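PDB 1I0R: ferric-chelate reductase (NAD(P)H) from Archaeoglobus fulgidus, which catalyses the NAD(P)H-dependent reduction of ferric iron held in chelators such as siderophores, releasing ferrous iron, and also reduces FMN and FAD. Local coordinates for the interface of chains A and B. Sequence-based numbering; all coordinates share one arbitrary frame. Chains: chain A/B, Conserved hypothetical protein.

The interface of chains A and B. Residues chain A 40, 42, 133-136; chain B 1, 6.
B:Met1 and the 3-10 helix 3-8 of chain B, which carries B:Phe6, lie against chain A, over the start of strand 41-47 and over strand 126-138, in which A:Val134 departs from the extended backbone on either side. This is part of the two-fold dimer interface of a flavin-reductase-like domain, built on an antiparallel beta-barrel, and the amino terminus of one subunit packs on the barrel of the other.

B:Phe6 points the far end of its ring at chain A, with CZ 3.7 Å from A:Ala136 CB and 3.8 Å from A:Ala133 CB. Methyl side chains suit both places, since they let a broad aromatic ring come close to the strand. A:Val40 approaches from the opposite direction and sets CG1 over one ring face, toward the rim, in a CH-pi contact 3.8 Å from the centroid of B:Phe6. That branch is anti to the backbone N (chi1 173°), which directs it at the ring. A:Ile42 reaches the ring more lightly through its terminal methyl, CD1, 4.0 Å from B:Phe6 CD2.

B:Met1, with 91 Å² hidden by chain A, runs along the strand. B:Met1 CG lies 3.8 Å from A:Ala136 CB, and B:Met1 SD 3.8 Å from A:Ala133 CB. The bend at the thioether (chi3 93°) turns CE aside, and sulfur makes the nearer approach to A:Ala133; a flexible, unbranched side chain can follow the uneven strand surface in this way.

A:Asp135 OD2 accepts a bent hydrogen bond from A:Ala136 N, which arrives 38° out of the carboxylate plane. This bond may limit the acid's rotation beside the B:Met1 backbone, with A:Asp135 OD2 3.7 Å from B:Met1 N, where its negative charge could favour a positively charged terminal amine.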
loop_
_atom_site.group_PDB
_atom_site.type_symbol
_atom_site.label_atom_id
_atom_site.label_comp_id
_atom_site.label_asym_id
_atom_site.label_seq_id
_atom_site.Cartn_x
_atom_site.Cartn_y
_atom_site.Cartn_z
ATOM N N VAL A 40 13.816 -6.375 -6.944
ATOM C CA VAL A 40 12.948 -5.793 -5.929
ATOM C C VAL A 40 12.720 -4.324 -6.255
ATOM O O VAL A 40 13.666 -3.546 -6.347
ATOM C CB VAL A 40 13.561 -5.917 -4.505
ATOM C CG1 VAL A 40 12.684 -5.143 -3.507
ATOM C CG2 VAL A 40 13.660 -7.374 -4.117
ATOM N N ILE A 42 10.239 -0.914 -5.250
ATOM C CA ILE A 42 9.352 -0.299 -4.259
ATOM C C ILE A 42 8.765 0.986 -4.841
ATOM O O ILE A 42 9.453 1.793 -5.468
ATOM C CB ILE A 42 10.153 0.132 -2.988
ATOM C CG1 ILE A 42 10.958 -1.031 -2.418
ATOM C CG2 ILE A 42 9.207 0.686 -1.908
ATOM C CD1 ILE A 42 10.147 -2.196 -1.946
ATOM N N ALA A 133 15.381 -1.406 -5.343
ATOM C CA ALA A 133 16.075 -1.389 -4.038
ATOM C C ALA A 133 17.577 -1.606 -4.210
ATOM O O ALA A 133 18.000 -2.482 -4.976
ATOM C CB ALA A 133 15.487 -2.471 -3.105
ATOM N N VAL A 134 18.379 -0.795 -3.526
ATOM C CA VAL A 134 19.830 -0.958 -3.611
ATOM C C VAL A 134 20.392 -1.442 -2.264
ATOM O O VAL A 134 21.465 -2.058 -2.217
ATOM C CB VAL A 134 20.537 0.329 -4.084
ATOM C CG1 VAL A 134 20.040 0.737 -5.455
ATOM C CG2 VAL A 134 20.337 1.426 -3.132
ATOM N N ASP A 135 19.673 -1.185 -1.169
ATOM C CA ASP A 135 20.078 -1.693 0.150
ATOM C C ASP A 135 18.846 -1.701 1.041
ATOM O O ASP A 135 17.870 -0.983 0.768
ATOM C CB ASP A 135 21.191 -0.845 0.764
ATOM C CG ASP A 135 22.055 -1.639 1.756
ATOM O OD1 ASP A 135 23.042 -1.052 2.276
ATOM O OD2 ASP A 135 21.767 -2.842 2.018
ATOM N N ALA A 136 18.871 -2.540 2.073
ATOM C CA ALA A 136 17.774 -2.653 3.032
ATOM C C ALA A 136 18.357 -3.269 4.306
ATOM O O ALA A 136 19.209 -4.152 4.232
ATOM C CB ALA A 136 16.671 -3.523 2.469
ATOM N N MET B 1 21.935 -6.520 1.484
ATOM C CA MET B 1 20.492 -6.168 1.431
ATOM C C MET B 1 19.649 -7.275 2.037
ATOM O O MET B 1 19.513 -8.353 1.450
ATOM C CB MET B 1 20.060 -5.915 -0.016
ATOM C CG MET B 1 18.618 -5.466 -0.142
ATOM S SD MET B 1 18.290 -4.570 -1.658
ATOM C CE MET B 1 17.730 -5.901 -2.710
ATOM N N PHE B 6 11.825 -5.935 3.654
ATOM C CA PHE B 6 10.633 -5.765 2.825
ATOM C C PHE B 6 9.361 -6.345 3.457
ATOM O O PHE B 6 8.228 -5.930 3.136
ATOM C CB PHE B 6 10.900 -6.361 1.424
ATOM C CG PHE B 6 12.142 -5.807 0.776
ATOM C CD1 PHE B 6 13.217 -6.631 0.491
ATOM C CD2 PHE B 6 12.272 -4.435 0.526
ATOM C CE1 PHE B 6 14.411 -6.116 -0.030
ATOM C CE2 PHE B 6 13.469 -3.906 0.007
ATOM C CZ PHE B 6 14.541 -4.753 -0.268
#